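Local structure of probable FAD-dependent oxidoreductase PA4991 (Pseudomonas aeruginosa PAO1, 5EZ7) at residues R317-A321 with G342-K346. The protein binds one FAD per subunit and probably works as an oxidoreductase on a still unidentified substrate, being essential for bacterial growth in cystic fibrosis sputum. Residues are numbered along the deposited sequence; the frame is centred on the assembly and turned at random.
With FAD (flavin-adenine dinucleotide), chain B.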
ATOM      1  N   ARG A 317      10.207  -0.910  -4.260  1.00 28.82           N
ATOM      2  CA  ARG A 317       9.269   0.207  -4.130  1.00 27.26           C
ATOM      3  C   ARG A 317       9.235   0.899  -5.477  1.00 27.23           C
ATOM      4  O   ARG A 317      10.278   1.145  -6.053  1.00 29.28           O
ATOM      5  CB  ARG A 317       9.701   1.170  -3.035  1.00 27.14           C
ATOM      6  CG  ARG A 317       9.550   0.586  -1.643  1.00 26.99           C
ATOM      7  CD  ARG A 317      10.379   1.358  -0.637  1.00 27.07           C
ATOM      8  NE  ARG A 317      11.786   1.083  -0.837  1.00 28.46           N
ATOM      9  CZ  ARG A 317      12.777   1.467  -0.022  1.00 29.95           C
ATOM     10  NH1 ARG A 317      14.047   1.167  -0.330  1.00 29.85           N
ATOM     11  NH2 ARG A 317      12.509   2.149   1.097  1.00 30.40           N
ATOM     12  N   ALA A 318       8.031   1.221  -5.951  1.00 26.97           N
ATOM     13  CA  ALA A 318       7.791   1.895  -7.215  1.00 27.00           C
ATOM     14  C   ALA A 318       7.415   3.339  -6.941  1.00 27.73           C
ATOM     15  O   ALA A 318       6.392   3.607  -6.337  1.00 27.56           O
ATOM     16  CB  ALA A 318       6.693   1.197  -7.979  1.00 26.67           C
ATOM     17  N   GLU A 319       8.274   4.255  -7.376  1.00 28.65           N
ATOM     18  CA  GLU A 319       8.147   5.672  -7.065  1.00 30.40           C
ATOM     19  C   GLU A 319       8.426   6.560  -8.287  1.00 30.22           C
ATOM     20  O   GLU A 319       9.126   6.131  -9.230  1.00 30.90           O
ATOM     21  CB  GLU A 319       9.157   6.061  -5.972  1.00 32.05           C
ATOM     22  CG  GLU A 319       8.889   5.399  -4.650  1.00 32.78           C
ATOM     23  CD  GLU A 319      10.007   5.593  -3.670  1.00 35.62           C
ATOM     24  OE1 GLU A 319      10.976   6.277  -4.046  1.00 39.81           O
ATOM     25  OE2 GLU A 319       9.937   5.054  -2.528  1.00 35.65           O
ATOM     26  N   PRO A 320       7.930   7.806  -8.246  1.00 28.96           N
ATOM     27  CA  PRO A 320       8.393   8.758  -9.242  1.00 29.77           C
ATOM     28  C   PRO A 320       9.900   8.975  -9.148  1.00 30.91           C
ATOM     29  O   PRO A 320      10.471   9.018  -8.038  1.00 29.47           O
ATOM     30  CB  PRO A 320       7.652  10.037  -8.877  1.00 30.27           C
ATOM     31  CG  PRO A 320       7.390   9.916  -7.413  1.00 30.01           C
ATOM     32  CD  PRO A 320       7.108   8.455  -7.209  1.00 28.96           C
ATOM     33  N   ALA A 321      10.542   9.062 -10.309  1.00 31.99           N
ATOM     34  CA  ALA A 321      11.972   9.405 -10.335  1.00 34.39           C
ATOM     35  C   ALA A 321      12.146  10.797  -9.767  1.00 36.07           C
ATOM     36  O   ALA A 321      11.260  11.656  -9.929  1.00 36.76           O
ATOM     37  CB  ALA A 321      12.512   9.364 -11.758  1.00 35.54           C
ATOM     38  N   GLY A 342       0.217   7.964 -11.684  1.00 26.77           N
ATOM     39  CA  GLY A 342       1.032   8.239 -10.539  1.00 26.42           C
ATOM     40  C   GLY A 342       1.241   7.150  -9.559  1.00 24.85           C
ATOM     41  O   GLY A 342       0.926   5.987  -9.812  1.00 23.45           O
ATOM     42  N   TRP A 343       1.815   7.583  -8.434  1.00 24.83           N
ATOM     43  CA  TRP A 343       2.236   6.726  -7.347  1.00 23.51           C
ATOM     44  C   TRP A 343       1.951   7.407  -6.007  1.00 23.61           C
ATOM     45  O   TRP A 343       2.175   8.587  -5.872  1.00 25.14           O
ATOM     46  CB  TRP A 343       3.719   6.485  -7.478  1.00 23.31           C
ATOM     47  CG  TRP A 343       4.140   5.762  -8.736  1.00 23.01           C
ATOM     48  CD1 TRP A 343       4.182   4.405  -8.933  1.00 22.39           C
ATOM     49  CD2 TRP A 343       4.657   6.350  -9.924  1.00 23.30           C
ATOM     50  NE1 TRP A 343       4.692   4.115 -10.190  1.00 22.97           N
ATOM     51  CE2 TRP A 343       4.981   5.295 -10.817  1.00 23.66           C
ATOM     52  CE3 TRP A 343       4.906   7.661 -10.320  1.00 24.29           C
ATOM     53  CZ2 TRP A 343       5.498   5.525 -12.081  1.00 23.99           C
ATOM     54  CZ3 TRP A 343       5.430   7.885 -11.558  1.00 24.97           C
ATOM     55  CH2 TRP A 343       5.711   6.825 -12.435  1.00 24.94           C
ATOM     56  N   PRO A 344       1.467   6.662  -5.010  1.00 23.40           N
ATOM     57  CA  PRO A 344       1.194   7.244  -3.699  1.00 24.12           C
ATOM     58  C   PRO A 344       2.444   7.530  -2.895  1.00 25.73           C
ATOM     59  O   PRO A 344       2.426   8.437  -2.100  1.00 27.22           O
ATOM     60  CB  PRO A 344       0.323   6.181  -3.019  1.00 22.95           C
ATOM     61  CG  PRO A 344       0.705   4.915  -3.649  1.00 22.01           C
ATOM     62  CD  PRO A 344       1.081   5.247  -5.069  1.00 22.28           C
ATOM     63  N   THR A 345       3.514   6.768  -3.114  1.00 27.07           N
ATOM     64  CA  THR A 345       4.787   6.839  -2.377  1.00 29.54           C
ATOM     65  C   THR A 345       4.717   6.102  -1.042  1.00 30.47           C
ATOM     66  O   THR A 345       5.669   5.393  -0.675  1.00 31.82           O
ATOM     67  CB  THR A 345       5.411   8.261  -2.233  1.00 31.16           C
ATOM     68  OG1 THR A 345       4.693   9.046  -1.274  1.00 31.87           O
ATOM     69  CG2 THR A 345       5.449   8.997  -3.595  1.00 31.91           C
ATOM     70  N   LYS A 346       3.594   6.246  -0.335  1.00 30.60           N
ATOM     71  CA  LYS A 346       3.296   5.474   0.865  1.00 29.53           C
ATOM     72  C   LYS A 346       1.882   4.975   0.776  1.00 27.06           C
ATOM     73  O   LYS A 346       1.067   5.566   0.126  1.00 26.09           O
ATOM     74  CB  LYS A 346       3.527   6.346   2.097  1.00 32.89           C
ATOM     75  CG  LYS A 346       4.984   6.301   2.490  1.00 36.06           C
ATOM     76  CD  LYS A 346       5.444   7.485   3.309  1.00 40.28           C
ATOM     77  CE  LYS A 346       6.893   7.267   3.778  1.00 42.29           C
ATOM     78  NZ  LYS A 346       7.090   7.834   5.154  1.00 45.07           N
TER
HETATM   79  PA  FAD B 401       0.829  -1.628  -5.882  1.00 21.83           P
HETATM   80  O1A FAD B 401       0.342  -2.100  -4.551  1.00 22.23           O
HETATM   81  O2A FAD B 401       2.143  -2.108  -6.430  1.00 22.92           O
HETATM   82  O5B FAD B 401      -0.330  -1.937  -6.920  1.00 22.00           O
HETATM   83  C5B FAD B 401      -0.143  -1.847  -8.318  1.00 21.75           C
HETATM   84  C4B FAD B 401      -1.130  -2.820  -8.930  1.00 22.00           C
HETATM   85  O4B FAD B 401      -1.141  -2.647 -10.357  1.00 22.11           O
HETATM   86  C3B FAD B 401      -0.756  -4.272  -8.618  1.00 21.47           C
HETATM   87  O3B FAD B 401      -1.842  -4.955  -7.988  1.00 20.71           O
HETATM   88  C2B FAD B 401      -0.422  -4.846  -9.982  1.00 21.75           C
HETATM   89  O2B FAD B 401      -0.746  -6.224 -10.148  1.00 21.59           O
HETATM   90  C1B FAD B 401      -1.208  -3.937 -10.930  1.00 22.29           C
HETATM   91  N9A FAD B 401      -0.637  -3.871 -12.281  1.00 23.63           N
HETATM   92  C8A FAD B 401       0.664  -3.747 -12.595  1.00 23.09           C
HETATM   93  N7A FAD B 401       0.814  -3.729 -13.931  1.00 22.98           N
HETATM   94  C5A FAD B 401      -0.400  -3.831 -14.484  1.00 22.53           C
HETATM   95  C6A FAD B 401      -0.923  -3.879 -15.856  1.00 22.02           C
HETATM   96  N6A FAD B 401      -0.063  -3.790 -16.882  1.00 21.48           N
HETATM   97  N1A FAD B 401      -2.250  -3.989 -16.034  1.00 21.89           N
HETATM   98  C2A FAD B 401      -3.092  -4.071 -14.987  1.00 23.02           C
HETATM   99  N3A FAD B 401      -2.683  -4.039 -13.702  1.00 23.01           N
HETATM  100  C4A FAD B 401      -1.365  -3.926 -13.400  1.00 23.21           C
HETATM  101  N1  FAD B 401       3.667   2.536   3.148  1.00 25.77           N
HETATM  102  C2  FAD B 401       3.142   2.951   4.321  1.00 27.75           C
HETATM  103  O2  FAD B 401       2.434   3.987   4.335  1.00 27.67           O
HETATM  104  N3  FAD B 401       3.348   2.293   5.474  1.00 28.72           N
HETATM  105  C4  FAD B 401       4.089   1.190   5.542  1.00 27.76           C
HETATM  106  O4  FAD B 401       4.258   0.589   6.621  1.00 30.67           O
HETATM  107  C4X FAD B 401       4.694   0.675   4.308  1.00 26.84           C
HETATM  108  N5  FAD B 401       5.456  -0.435   4.315  1.00 25.45           N
HETATM  109  C5X FAD B 401       5.995  -0.904   3.175  1.00 25.90           C
HETATM  110  C6  FAD B 401       6.760  -2.062   3.223  1.00 26.70           C
HETATM  111  C7  FAD B 401       7.328  -2.580   2.077  1.00 27.46           C
HETATM  112  C7M FAD B 401       8.135  -3.841   2.152  1.00 28.68           C
HETATM  113  C8  FAD B 401       7.095  -1.904   0.776  1.00 27.98           C
HETATM  114  C8M FAD B 401       7.678  -2.428  -0.519  1.00 29.21           C
HETATM  115  C9  FAD B 401       6.341  -0.745   0.734  1.00 26.84           C
HETATM  116  C9A FAD B 401       5.772  -0.204   1.884  1.00 26.41           C
HETATM  117  N10 FAD B 401       4.984   0.981   1.871  1.00 25.88           N
HETATM  118  C10 FAD B 401       4.421   1.434   3.070  1.00 25.92           C
HETATM  119  C1' FAD B 401       4.702   1.703   0.642  1.00 25.48           C
HETATM  120  C2' FAD B 401       3.444   1.113   0.029  1.00 24.66           C
HETATM  121  O2' FAD B 401       3.460  -0.320   0.069  1.00 25.37           O
HETATM  122  C3' FAD B 401       3.252   1.607  -1.398  1.00 24.13           C
HETATM  123  O3' FAD B 401       3.500   3.028  -1.432  1.00 24.08           O
HETATM  124  C4' FAD B 401       1.833   1.328  -1.886  1.00 22.82           C
HETATM  125  O4' FAD B 401       1.358   0.060  -1.434  1.00 23.27           O
HETATM  126  C5' FAD B 401       1.755   1.343  -3.401  1.00 22.30           C
HETATM  127  O5' FAD B 401       0.381   1.235  -3.799  1.00 20.74           O
HETATM  128  P   FAD B 401       0.036   1.114  -5.354  1.00 20.30           P
HETATM  129  O1P FAD B 401      -1.408   0.708  -5.488  1.00 21.17           O
HETATM  130  O2P FAD B 401       0.524   2.367  -5.987  1.00 20.45           O
HETATM  131  O3P FAD B 401       1.039  -0.033  -5.856  1.00 20.67           O
HETATM  132  O   HOH W   1       4.532   4.482  -4.610  1.00 19.76           O
HETATM  133  O   HOH W   2       8.010   3.836  -1.315  1.00 29.16           O
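G342 lies near the end of strand 339-343, where the backbone still pairs with L204 of the neighbouring parallel strand. Next comes W343, whose indole reaches across to 317-321 and lies against its backbone: the carbonyl carbon of E319 sits over one ring face, P320 CD packs 3.9 Å from CE3, and A318 CB is 4.2 Å from NE1, which donates to G207 O. P344 turns the chain away from the strand and sets its CD 3.1 Å from FAD O2P. At T345, CG2 meets P320 CD at 4.0 Å, but the backbone is joined through water: one molecule donates a hydrogen bond to A318 O (2.7 Å) and accepts one from T345 N (2.9 Å). A second lies between E319 OE2, salt-bridged to R227, and T345 O. K346 follows the ribityl chain, its C 3.4 Å from FAD O3', while R317 CG touches flavin C8M at 3.7 Å. Here the edge strand of the large mixed sheet meets the Rossmann-type FAD-binding sheet, an interdomain seam bordering a DAO-family flavin pocket.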